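Local coordinates for prolyl-tRNA synthetase (PDB 6UYH), which probably charges tRNA(Pro) with proline in an ATP-dependent reaction, and is captured here with the inhibitor halofuginone and the ATP analogue AMPPNP in its pockets, at residues 16-19 with 24-27; 19-24 with 461-466; 225-230 with 279-284; 349-354 with 374-379. All blocks are in the same frame, centred on the assembly; numbering follows the deposited sequence.

Contact 1 of 4, residues 16-19 with 24-27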
loop_
_atom_site.group_PDB
_atom_site.type_symbol
_atom_site.label_atom_id
_atom_site.label_comp_id
_atom_site.label_asym_id
_atom_site.label_seq_id
_atom_site.Cartn_x
_atom_site.Cartn_y
_atom_site.Cartn_z
ATOM N N VAL A 16 -1.162 -27.194 21.605
ATOM C CA VAL A 16 0.230 -27.271 22.033
ATOM C C VAL A 16 0.545 -25.999 22.804
ATOM O O VAL A 16 0.272 -24.896 22.320
ATOM C CB VAL A 16 1.186 -27.432 20.834
ATOM C CG1 VAL A 16 2.634 -27.367 21.292
ATOM C CG2 VAL A 16 0.918 -28.749 20.119
ATOM N N LYS A 17 1.135 -26.144 23.987
ATOM C CA LYS A 17 1.399 -24.993 24.841
ATOM C C LYS A 17 2.620 -24.212 24.368
ATOM O O LYS A 17 3.548 -24.760 23.770
ATOM C CB LYS A 17 1.598 -25.436 26.292
ATOM C CG LYS A 17 0.321 -25.979 26.930
ATOM C CD LYS A 17 0.543 -26.411 28.377
ATOM C CE LYS A 17 0.751 -25.216 29.302
ATOM N NZ LYS A 17 -0.414 -24.279 29.295
ATOM N N LYS A 18 2.602 -22.906 24.646
ATOM C CA LYS A 18 3.706 -22.034 24.257
ATOM C C LYS A 18 5.020 -22.524 24.853
ATOM O O LYS A 18 6.070 -22.450 24.206
ATOM C CB LYS A 18 3.406 -20.605 24.705
ATOM C CG LYS A 18 4.247 -19.519 24.044
ATOM C CD LYS A 18 3.804 -18.138 24.527
ATOM C CE LYS A 18 4.543 -17.036 23.807
ATOM N NZ LYS A 18 4.111 -15.672 24.287
ATOM N N GLN A 19 4.966 -23.058 26.074
ATOM C CA GLN A 19 6.110 -23.571 26.822
ATOM C C GLN A 19 6.531 -24.975 26.398
ATOM O O GLN A 19 7.591 -25.442 26.828
ATOM C CB GLN A 19 5.768 -23.593 28.320
ATOM C CG GLN A 19 4.803 -24.729 28.700
ATOM C CD GLN A 19 3.993 -24.467 29.968
ATOM O OE1 GLN A 19 3.787 -25.367 30.781
ATOM N NE2 GLN A 19 3.508 -23.243 30.124
ATOM N N GLU A 24 5.608 -24.987 17.121
ATOM C CA GLU A 24 4.297 -25.553 16.828
ATOM C C GLU A 24 3.186 -24.685 17.411
ATOM O O GLU A 24 2.165 -24.456 16.752
ATOM C CB GLU A 24 4.219 -26.990 17.348
ATOM C CG GLU A 24 2.845 -27.643 17.193
ATOM C CD GLU A 24 2.370 -27.770 15.748
ATOM O OE1 GLU A 24 3.204 -27.689 14.816
ATOM O OE2 GLU A 24 1.146 -27.958 15.549
ATOM N N TRP A 25 3.380 -24.178 18.635
ATOM C CA TRP A 25 2.451 -23.205 19.213
ATOM C C TRP A 25 2.248 -22.016 18.281
ATOM O O TRP A 25 1.114 -21.593 18.017
ATOM C CB TRP A 25 2.965 -22.717 20.577
ATOM C CG TRP A 25 2.174 -21.545 21.111
ATOM C CD1 TRP A 25 1.027 -21.602 21.860
ATOM C CD2 TRP A 25 2.457 -20.152 20.917
ATOM N NE1 TRP A 25 0.586 -20.331 22.151
ATOM C CE2 TRP A 25 1.443 -19.423 21.582
ATOM C CE3 TRP A 25 3.481 -19.446 20.263
ATOM C CZ2 TRP A 25 1.407 -18.030 21.595
ATOM C CZ3 TRP A 25 3.446 -18.052 20.275
ATOM C CH2 TRP A 25 2.415 -17.359 20.940
ATOM N N TYR A 26 3.352 -21.459 17.775
ATOM C CA TYR A 26 3.285 -20.283 16.917
ATOM C C TYR A 26 2.509 -20.578 15.647
ATOM O O TYR A 26 1.646 -19.790 15.230
ATOM C CB TYR A 26 4.712 -19.847 16.577
ATOM C CG TYR A 26 4.886 -18.555 15.820
ATOM C CD1 TYR A 26 4.400 -17.357 16.327
ATOM C CD2 TYR A 26 5.593 -18.526 14.618
ATOM C CE1 TYR A 26 4.594 -16.169 15.654
ATOM C CE2 TYR A 26 5.805 -17.329 13.933
ATOM C CZ TYR A 26 5.304 -16.158 14.457
ATOM O OH TYR A 26 5.516 -14.968 13.798
ATOM N N SER A 27 2.785 -21.724 15.031
ATOM C CA SER A 27 2.051 -22.103 13.833
ATOM C C SER A 27 0.557 -22.206 14.115
ATOM O O SER A 27 -0.261 -21.693 13.342
ATOM C CB SER A 27 2.596 -23.420 13.292
ATOM O OG SER A 27 1.863 -23.823 12.153
#

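Contact 2 of 4, residues 19-24 with 461-466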
loop_
_atom_site.group_PDB
_atom_site.type_symbol
_atom_site.label_atom_id
_atom_site.label_comp_id
_atom_site.label_asym_id
_atom_site.label_seq_id
_atom_site.Cartn_x
_atom_site.Cartn_y
_atom_site.Cartn_z
ATOM N N GLN A 19 4.966 -23.058 26.074
ATOM C CA GLN A 19 6.110 -23.571 26.822
ATOM C C GLN A 19 6.531 -24.975 26.398
ATOM O O GLN A 19 7.591 -25.442 26.828
ATOM C CB GLN A 19 5.768 -23.593 28.320
ATOM C CG GLN A 19 4.803 -24.729 28.700
ATOM C CD GLN A 19 3.993 -24.467 29.968
ATOM O OE1 GLN A 19 3.787 -25.367 30.781
ATOM N NE2 GLN A 19 3.508 -23.243 30.124
ATOM N N GLU A 20 5.705 -25.685 25.626
ATOM C CA GLU A 20 6.003 -27.062 25.234
ATOM C C GLU A 20 6.787 -27.140 23.927
ATOM O O GLU A 20 7.760 -27.893 23.816
ATOM C CB GLU A 20 4.702 -27.872 25.081
ATOM C CG GLU A 20 4.119 -28.389 26.375
ATOM C CD GLU A 20 2.734 -29.000 26.189
ATOM O OE1 GLU A 20 2.147 -28.863 25.091
ATOM O OE2 GLU A 20 2.227 -29.603 27.154
ATOM N N ASN A 21 6.329 -26.418 22.912
ATOM C CA ASN A 21 6.942 -26.470 21.587
ATOM C C ASN A 21 6.626 -25.124 20.948
ATOM O O ASN A 21 5.519 -24.922 20.438
ATOM C CB ASN A 21 6.402 -27.635 20.764
ATOM C CG ASN A 21 7.093 -27.774 19.414
ATOM O OD1 ASN A 21 7.506 -26.791 18.806
ATOM N ND2 ASN A 21 7.218 -29.007 18.942
ATOM N N PHE A 22 7.589 -24.204 21.010
ATOM C CA PHE A 22 7.309 -22.824 20.646
ATOM C C PHE A 22 6.961 -22.702 19.172
ATOM O O PHE A 22 6.085 -21.911 18.801
ATOM C CB PHE A 22 8.513 -21.938 21.004
ATOM C CG PHE A 22 8.243 -20.460 20.891
ATOM C CD1 PHE A 22 7.118 -19.895 21.473
ATOM C CD2 PHE A 22 9.131 -19.627 20.225
ATOM C CE1 PHE A 22 6.864 -18.529 21.362
ATOM C CE2 PHE A 22 8.891 -18.258 20.120
ATOM C CZ PHE A 22 7.754 -17.709 20.695
ATOM N N SER A 23 7.625 -23.472 18.310
ATOM C CA SER A 23 7.366 -23.300 16.882
ATOM C C SER A 23 6.013 -23.886 16.492
ATOM O O SER A 23 5.310 -23.318 15.644
ATOM C CB SER A 23 8.506 -23.919 16.065
ATOM O OG SER A 23 8.645 -25.294 16.352
ATOM N N GLU A 24 5.608 -24.987 17.121
ATOM C CA GLU A 24 4.297 -25.553 16.828
ATOM C C GLU A 24 3.186 -24.685 17.411
ATOM O O GLU A 24 2.165 -24.456 16.752
ATOM C CB GLU A 24 4.219 -26.990 17.348
ATOM C CG GLU A 24 2.845 -27.643 17.193
ATOM C CD GLU A 24 2.370 -27.770 15.748
ATOM O OE1 GLU A 24 3.204 -27.689 14.816
ATOM O OE2 GLU A 24 1.146 -27.958 15.549
ATOM N N SER A 461 16.889 -25.616 22.325
ATOM C CA SER A 461 15.775 -26.550 22.259
ATOM C C SER A 461 15.682 -27.194 20.877
ATOM O O SER A 461 16.141 -26.647 19.870
ATOM C CB SER A 461 14.461 -25.837 22.571
ATOM O OG SER A 461 14.111 -24.953 21.514
ATOM N N GLN A 462 15.062 -28.371 20.840
ATOM C CA GLN A 462 14.828 -29.029 19.560
ATOM C C GLN A 462 13.979 -28.154 18.648
ATOM O O GLN A 462 14.211 -28.103 17.434
ATOM C CB GLN A 462 14.163 -30.386 19.782
ATOM C CG GLN A 462 13.974 -31.177 18.500
ATOM C CD GLN A 462 15.294 -31.443 17.790
ATOM O OE1 GLN A 462 16.237 -31.977 18.384
ATOM N NE2 GLN A 462 15.372 -31.056 16.517
ATOM N N SER A 463 12.996 -27.448 19.220
ATOM C CA SER A 463 12.160 -26.545 18.432
ATOM C C SER A 463 12.985 -25.439 17.790
ATOM O O SER A 463 12.785 -25.107 16.617
ATOM C CB SER A 463 11.063 -25.939 19.310
ATOM O OG SER A 463 10.325 -24.944 18.608
ATOM N N ASP A 464 13.906 -24.838 18.548
ATOM C CA ASP A 464 14.757 -23.803 17.974
ATOM C C ASP A 464 15.670 -24.375 16.897
ATOM O O ASP A 464 15.864 -23.755 15.846
ATOM C CB ASP A 464 15.587 -23.128 19.068
ATOM C CG ASP A 464 14.782 -22.129 19.890
ATOM O OD1 ASP A 464 13.540 -22.023 19.695
ATOM O OD2 ASP A 464 15.407 -21.451 20.733
ATOM N N ALA A 465 16.249 -25.548 17.141
ATOM C CA ALA A 465 17.097 -26.165 16.127
ATOM C C ALA A 465 16.307 -26.452 14.852
ATOM O O ALA A 465 16.824 -26.275 13.745
ATOM C CB ALA A 465 17.730 -27.442 16.675
ATOM N N ASN A 466 15.043 -26.870 14.993
ATOM C CA ASN A 466 14.188 -27.111 13.832
ATOM C C ASN A 466 13.852 -25.822 13.087
ATOM O O ASN A 466 13.667 -25.844 11.864
ATOM C CB ASN A 466 12.892 -27.798 14.258
ATOM C CG ASN A 466 13.111 -29.212 14.754
ATOM O OD1 ASN A 466 14.216 -29.746 14.678
ATOM N ND2 ASN A 466 12.044 -29.834 15.255
HETATM O O HOH W 1 9.430 -28.278 16.706
#

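Contact 3 of 4, residues 225-230 with 279-284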
loop_
_atom_site.group_PDB
_atom_site.type_symbol
_atom_site.label_atom_id
_atom_site.label_comp_id
_atom_site.label_asym_id
_atom_site.label_seq_id
_atom_site.Cartn_x
_atom_site.Cartn_y
_atom_site.Cartn_z
ATOM N N THR A 225 14.180 -6.010 20.388
ATOM C CA THR A 225 13.053 -6.587 21.110
ATOM C C THR A 225 13.450 -7.975 21.585
ATOM O O THR A 225 14.481 -8.521 21.176
ATOM C CB THR A 225 11.787 -6.665 20.245
ATOM O OG1 THR A 225 12.020 -7.528 19.131
ATOM C CG2 THR A 225 11.376 -5.270 19.721
ATOM N N PHE A 226 12.633 -8.546 22.469
ATOM C CA PHE A 226 13.036 -9.752 23.184
ATOM C C PHE A 226 11.893 -10.751 23.265
ATOM O O PHE A 226 10.782 -10.399 23.671
ATOM C CB PHE A 226 13.511 -9.406 24.596
ATOM C CG PHE A 226 13.940 -10.596 25.405
ATOM C CD1 PHE A 226 15.057 -11.345 25.037
ATOM C CD2 PHE A 226 13.250 -10.951 26.557
ATOM C CE1 PHE A 226 15.472 -12.440 25.810
ATOM C CE2 PHE A 226 13.672 -12.043 27.338
ATOM C CZ PHE A 226 14.785 -12.779 26.949
ATOM N N ILE A 227 12.184 -12.002 22.913
ATOM C CA ILE A 227 11.207 -13.087 22.986
ATOM C C ILE A 227 11.545 -13.914 24.226
ATOM O O ILE A 227 12.480 -14.713 24.215
ATOM C CB ILE A 227 11.207 -13.941 21.715
ATOM C CG1 ILE A 227 11.120 -13.042 20.468
ATOM C CG2 ILE A 227 10.038 -14.962 21.753
ATOM C CD1 ILE A 227 9.945 -12.049 20.450
ATOM N N ALA A 228 10.748 -13.754 25.288
ATOM C CA ALA A 228 11.060 -14.397 26.565
ATOM C C ALA A 228 10.971 -15.919 26.501
ATOM O O ALA A 228 11.705 -16.605 27.223
ATOM C CB ALA A 228 10.128 -13.871 27.659
ATOM N N THR A 229 10.070 -16.472 25.677
ATOM C CA THR A 229 9.842 -17.918 25.714
ATOM C C THR A 229 11.117 -18.694 25.397
ATOM O O THR A 229 11.470 -19.641 26.106
ATOM C CB THR A 229 8.719 -18.315 24.750
ATOM O OG1 THR A 229 7.485 -17.755 25.212
ATOM C CG2 THR A 229 8.565 -19.849 24.719
ATOM N N ASN A 230 11.837 -18.303 24.344
ATOM C CA ASN A 230 13.086 -18.984 24.019
ATOM C C ASN A 230 14.309 -18.094 24.199
ATOM O O ASN A 230 15.405 -18.473 23.771
ATOM C CB ASN A 230 13.041 -19.568 22.601
ATOM C CG ASN A 230 12.753 -18.535 21.535
ATOM O OD1 ASN A 230 12.585 -17.351 21.820
ATOM N ND2 ASN A 230 12.698 -18.986 20.281
ATOM N N MET A 279 5.033 -9.000 17.956
ATOM C CA MET A 279 3.802 -8.785 18.707
ATOM C C MET A 279 3.192 -10.107 19.155
ATOM O O MET A 279 2.820 -10.278 20.324
ATOM C CB MET A 279 2.806 -8.003 17.835
ATOM C CG MET A 279 1.486 -7.666 18.537
ATOM S SD MET A 279 0.261 -7.085 17.326
ATOM C CE MET A 279 -0.156 -8.599 16.454
ATOM N N ILE A 280 3.106 -11.067 18.233
ATOM C CA ILE A 280 2.481 -12.349 18.534
ATOM C C ILE A 280 3.349 -13.176 19.484
ATOM O O ILE A 280 2.851 -13.755 20.455
ATOM C CB ILE A 280 2.192 -13.106 17.230
ATOM C CG1 ILE A 280 1.187 -12.310 16.385
ATOM C CG2 ILE A 280 1.717 -14.527 17.538
ATOM C CD1 ILE A 280 0.988 -12.881 14.986
ATOM N N MET A 281 4.659 -13.260 19.214
ATOM C CA MET A 281 5.525 -14.051 20.080
ATOM C C MET A 281 5.584 -13.489 21.493
ATOM O O MET A 281 5.728 -14.256 22.456
ATOM C CB MET A 281 6.945 -14.140 19.505
ATOM C CG MET A 281 7.040 -15.026 18.271
ATOM S SD MET A 281 8.741 -15.045 17.626
ATOM C CE MET A 281 8.535 -16.198 16.267
ATOM N N VAL A 282 5.500 -12.162 21.640
ATOM C CA VAL A 282 5.555 -11.564 22.973
ATOM C C VAL A 282 4.242 -11.798 23.720
ATOM O O VAL A 282 4.242 -12.256 24.870
ATOM C CB VAL A 282 5.904 -10.064 22.882
ATOM C CG1 VAL A 282 5.746 -9.398 24.247
ATOM C CG2 VAL A 282 7.336 -9.869 22.367
ATOM N N HIS A 283 3.103 -11.520 23.075
ATOM C CA HIS A 283 1.827 -11.437 23.792
ATOM C C HIS A 283 0.934 -12.668 23.683
ATOM O O HIS A 283 0.042 -12.829 24.524
ATOM C CB HIS A 283 1.001 -10.243 23.297
ATOM C CG HIS A 283 1.648 -8.919 23.527
ATOM N ND1 HIS A 283 2.082 -8.502 24.764
ATOM C CD2 HIS A 283 1.887 -7.894 22.676
ATOM C CE1 HIS A 283 2.591 -7.286 24.659
ATOM N NE2 HIS A 283 2.485 -6.895 23.402
ATOM N N GLY A 284 1.108 -13.515 22.672
ATOM C CA GLY A 284 0.240 -14.679 22.544
ATOM C C GLY A 284 0.350 -15.611 23.740
ATOM O O GLY A 284 1.368 -15.653 24.435
HETATM O O HOH W 2 7.546 -14.988 24.517
#

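Contact 4 of 4, residues 349-354 with 374-379. With EDO (1,2-ethanediol), chain B.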
loop_
_atom_site.group_PDB
_atom_site.type_symbol
_atom_site.label_atom_id
_atom_site.label_comp_id
_atom_site.label_asym_id
_atom_site.label_seq_id
_atom_site.Cartn_x
_atom_site.Cartn_y
_atom_site.Cartn_z
ATOM N N TYR A 349 -14.180 -18.478 20.734
ATOM C CA TYR A 349 -14.053 -17.995 19.364
ATOM C C TYR A 349 -13.302 -16.671 19.306
ATOM O O TYR A 349 -12.373 -16.496 18.507
ATOM C CB TYR A 349 -15.448 -17.857 18.757
ATOM C CG TYR A 349 -15.484 -17.399 17.317
ATOM C CD1 TYR A 349 -15.616 -18.318 16.281
ATOM C CD2 TYR A 349 -15.424 -16.046 16.994
ATOM C CE1 TYR A 349 -15.664 -17.902 14.963
ATOM C CE2 TYR A 349 -15.463 -15.626 15.677
ATOM C CZ TYR A 349 -15.589 -16.560 14.672
ATOM O OH TYR A 349 -15.632 -16.144 13.365
ATOM N N TRP A 350 -13.687 -15.724 20.154
ATOM C CA TRP A 350 -13.079 -14.404 20.106
ATOM C C TRP A 350 -11.793 -14.328 20.917
ATOM O O TRP A 350 -10.924 -13.511 20.594
ATOM C CB TRP A 350 -14.083 -13.353 20.592
ATOM C CG TRP A 350 -15.308 -13.286 19.732
ATOM C CD1 TRP A 350 -16.556 -13.733 20.050
ATOM C CD2 TRP A 350 -15.394 -12.774 18.395
ATOM N NE1 TRP A 350 -17.418 -13.518 19.005
ATOM C CE2 TRP A 350 -16.732 -12.930 17.976
ATOM C CE3 TRP A 350 -14.476 -12.191 17.517
ATOM C CZ2 TRP A 350 -17.175 -12.525 16.716
ATOM C CZ3 TRP A 350 -14.920 -11.789 16.255
ATOM C CH2 TRP A 350 -16.257 -11.960 15.872
ATOM N N GLU A 351 -11.643 -15.159 21.956
ATOM C CA GLU A 351 -10.355 -15.222 22.648
ATOM C C GLU A 351 -9.268 -15.750 21.721
ATOM O O GLU A 351 -8.151 -15.223 21.697
ATOM C CB GLU A 351 -10.461 -16.095 23.905
ATOM C CG GLU A 351 -11.180 -15.426 25.070
ATOM C CD GLU A 351 -11.482 -16.384 26.211
ATOM O OE1 GLU A 351 -11.216 -17.598 26.064
ATOM O OE2 GLU A 351 -11.991 -15.918 27.256
ATOM N N LEU A 352 -9.585 -16.792 20.949
ATOM C CA LEU A 352 -8.643 -17.338 19.972
ATOM C C LEU A 352 -8.175 -16.274 18.986
ATOM O O LEU A 352 -6.999 -16.231 18.603
ATOM C CB LEU A 352 -9.312 -18.500 19.230
ATOM C CG LEU A 352 -8.558 -19.189 18.093
ATOM C CD1 LEU A 352 -7.212 -19.719 18.603
ATOM C CD2 LEU A 352 -9.400 -20.319 17.500
ATOM N N ARG A 353 -9.082 -15.402 18.567
ATOM C CA ARG A 353 -8.758 -14.398 17.566
ATOM C C ARG A 353 -8.169 -13.131 18.170
ATOM O O ARG A 353 -7.721 -12.255 17.423
ATOM C CB ARG A 353 -10.012 -14.096 16.739
ATOM C CG ARG A 353 -10.395 -15.289 15.869
ATOM C CD ARG A 353 -11.836 -15.243 15.377
ATOM N NE ARG A 353 -12.097 -16.273 14.371
ATOM C CZ ARG A 353 -12.277 -17.568 14.638
ATOM N NH1 ARG A 353 -12.234 -18.011 15.888
ATOM N NH2 ARG A 353 -12.503 -18.425 13.652
ATOM N N GLY A 354 -8.146 -13.017 19.497
ATOM C CA GLY A 354 -7.354 -11.999 20.157
ATOM C C GLY A 354 -8.098 -10.782 20.645
ATOM O O GLY A 354 -7.451 -9.832 21.099
ATOM N N CYS A 374 -14.656 -8.817 30.616
ATOM C CA CYS A 374 -13.562 -9.776 30.736
ATOM C C CYS A 374 -12.431 -9.326 29.827
ATOM O O CYS A 374 -12.641 -9.151 28.622
ATOM C CB CYS A 374 -14.012 -11.193 30.371
ATOM S SG CYS A 374 -12.712 -12.449 30.563
ATOM N N ARG A 375 -11.244 -9.132 30.398
ATOM C CA ARG A 375 -10.090 -8.653 29.644
ATOM C C ARG A 375 -9.217 -9.832 29.223
ATOM O O ARG A 375 -8.903 -10.706 30.038
ATOM C CB ARG A 375 -9.285 -7.629 30.448
ATOM C CG ARG A 375 -8.869 -8.062 31.844
ATOM C CD ARG A 375 -8.252 -6.889 32.591
ATOM N NE ARG A 375 -6.914 -6.573 32.095
ATOM C CZ ARG A 375 -6.139 -5.617 32.597
ATOM N NH1 ARG A 375 -6.576 -4.867 33.600
ATOM N NH2 ARG A 375 -4.928 -5.412 32.096
ATOM N N ARG A 376 -8.836 -9.842 27.941
ATOM C CA ARG A 376 -8.179 -10.988 27.315
ATOM C C ARG A 376 -6.775 -11.234 27.860
ATOM O O ARG A 376 -6.338 -12.387 27.943
ATOM C CB ARG A 376 -8.124 -10.760 25.802
ATOM C CG ARG A 376 -7.384 -11.818 24.995
ATOM C CD ARG A 376 -8.113 -13.158 24.972
ATOM N NE ARG A 376 -7.361 -14.112 24.168
ATOM C CZ ARG A 376 -6.415 -14.918 24.644
ATOM N NH1 ARG A 376 -6.120 -14.909 25.940
ATOM N NH2 ARG A 376 -5.765 -15.733 23.824
ATOM N N ASP A 377 -6.053 -10.178 28.232
ATOM C CA ASP A 377 -4.647 -10.347 28.583
ATOM C C ASP A 377 -4.475 -11.090 29.903
ATOM O O ASP A 377 -3.603 -11.958 30.014
ATOM C CB ASP A 377 -3.949 -8.988 28.618
ATOM C CG ASP A 377 -4.501 -8.078 29.682
ATOM O OD1 ASP A 377 -5.708 -8.193 30.001
ATOM O OD2 ASP A 377 -3.717 -7.257 30.205
ATOM N N THR A 378 -5.294 -10.776 30.915
ATOM C CA THR A 378 -5.217 -11.466 32.200
ATOM C C THR A 378 -6.362 -12.437 32.449
ATOM O O THR A 378 -6.260 -13.261 33.364
ATOM C CB THR A 378 -5.186 -10.459 33.362
ATOM O OG1 THR A 378 -6.423 -9.732 33.399
ATOM C CG2 THR A 378 -4.029 -9.480 33.204
ATOM N N GLY A 379 -7.440 -12.362 31.676
ATOM C CA GLY A 379 -8.615 -13.165 31.950
ATOM C C GLY A 379 -9.514 -12.638 33.049
ATOM O O GLY A 379 -10.558 -13.248 33.319
HETATM C C1 EDO B . -10.601 -3.200 35.643
HETATM O O1 EDO B . -10.315 -2.789 36.984
HETATM C C2 EDO B . -10.035 -4.597 35.408
HETATM O O2 EDO B . -8.620 -4.545 35.613
#

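Contact 1 of 4, residues 16-19 with 24-27
K18 lies along the indole of W25 from one end to the other, a lysine chain spread over an aromatic face just where the N-terminal loop turns into helix 22-32. The chain is laid down by its first torsion, which sets CG anti to the backbone N (chi1 -163°), and it stays extended from there to the tip. CB lies over the five-membered ring, 3.8 Å from W25 NE1. CG comes next, 3.7 Å from the centroid of the six-membered ring and 13° off its normal, a CH-pi contact over the middle of the face. CD continues over the six-membered ring near CZ2 and CH2, and CE reaches its outer edge, 3.6 Å from W25 CH2. NZ thereby clears the aromatic surface and finds the carbonyl oxygens of M281 and G284, at the end of helix 274-283. The backbone follows the same ring: K18 CA lies over the face, while V16 O meets the edge in the ring plane, 3.4 Å from W25 CD1. V16 also turns its side chain to the helix, where CG2 rests 3.7 Å from E24 CG and the two chains cross at about a right angle; the E24 carboxylate itself is bonded to Q28. W25 NE1, in turn, donates to D285 O. No hydrogen bond joins the two segments, which meet through aliphatic and ring surfaces and backbone atoms of 16-18 against the indole, whereas the polar ends of K18 and W25 both reach the chain around 281-285, tying this N-terminal loop and the start of helix 22-32 to the catalytic core.

Contact 2 of 4, residues 19-24 with 461-466
A small polar contact between two helix beginnings, S23 against S463, joins the first helix of the chain, 22-32, to the short helix 462-466 in the C-terminal region. Its centre is a hydroxyl pair: S23 OG and S463 OG lie 2.8 Å apart in a hydrogen bond that either could donate. With OG anti to the backbone N (chi1 174°), S463 holds its hydroxyl out toward helix 22-32; S23 OG sits between its backbone N and carbonyl carbon (chi1 59°). S463 OG also comes to 3.1 Å from S23 N, in the first turn of helix 22-32.

A water extends the link. It accepts from N21 ND2 at 3.2 Å, bonds to S23 OG, and is approached more weakly by N466 ND2, so that both segments share it. N21 has a second duty, for its OD1 accepts from E24 N at 3.1 Å, the donor standing well above the amide's carbonyl plane. S461 does the same on the other helix, its OG taking D464 N at 3.0 Å. Behind the contact, D464 turns its carboxylate to R232 and N230, and F22 packs on T229, N230 and Y513. Two side-chain N-caps, one asparagine and one serine, thus open the two helices that meet here, a textbook way of starting a helix, used where the N-terminal segment docks on the C-terminal region.

Contact 3 of 4, residues 225-230 with 279-284
I227 faces the helix with two of its carbons, and both settle on the same methylene: CD1 lies 3.8 Å and CG2 3.9 Å from M281 CB. CG2 points anti to the backbone N while CG1 swings beside that N (chi1 -50°), and a further bend at chi2 carries CD1 round to the helix. There it also meets V282 CG2, at 3.9 Å, and so spans two successive helical residues, crossing each side chain at a slant. V282 CG2 also rests on the strand backbone, 3.7 Å from F226 O. Beyond its CB, M281 runs extended away from the strand, toward F22 of helix 22-32 and Y513. The pairing belongs to the class II synthetase core: strand 219-227 is antiparallel to 204-207 and 232-243, and helix 274-283, which follows strand 261-272 as in class II motif 3 and starts at the AMPPNP-contacting R274, lies against its end with an axis separation of 8.3 Å and an angle of 54° between the short segments. F226 and V282 both also touch helix 391-415, at M413 and A409. Past the strand, where the chain turns, polar atoms replace the apolar ones, and a single water accepts from T229 N at 3.1 Å and donates to M281 O at 2.8 Å.

Contact 4 of 4, residues 349-354 with 374-379
R376 NE donates to E351 O at 2.8 Å, a side chain clasping the last turn of a helix in the anticodon-binding domain. Helix 343-353 ends here in a Schellman motif, with G354 at positive phi and bonds running back into the last turn, among them a weak one from G354 N to E351 O. R376 NH2 adds a third, weak bond to this oxygen at 3.2 Å, so this carbonyl of the last turn takes bonds from both segments. The guanidinium presents its edge rather than its face, and the NE donor is tilted 28° from the carbonyl plane. A bend at chi2 (69°) brings R376 CD alongside E351 CG, 3.8 Å away. The charges themselves pair elsewhere: R376 NH1 forms a salt bridge with D285, and the E351 carboxylate one with R358.

One residue earlier, R375 grips D377 side-on, with NE to OD1 and NH2 to OD2, both in the guanidinium plane and both on syn lone pairs. R375 NH2 is further bonded to S404 of helix 391-415. On the helix, R353 NH1 lies over the ring of Y349 and donates to Y349 O at 3.0 Å. The remaining R375 nitrogen, NH1, donates to O2 of a 1,2-ethanediol, probably from the crystallisation liquor, at 2.9 Å.

Overall arrangement
Contacts 1, 2 and 3 form one continuous cluster, while contact 4 stands apart in the anticodon-binding domain. Contacts 1 and 2 share helix 22-32, with centres about 8 Å apart. Contact 3, in the class II core, has its centre about 12 Å from contact 1 and 14 Å from contact 2, and touches both. Contact 4 touches none of them; its centre lies about 17 Å from those of contacts 1 and 3 and 24 Å from that of contact 2. Contact 2 joins segments 437 positions apart, and contacts 3 and 4 fall between them; contact 1 is local. Helix 22-32 lies against both the catalytic core and the C-terminal region, which also meet directly, with the anticodon-binding domain between them in sequence but off to one side.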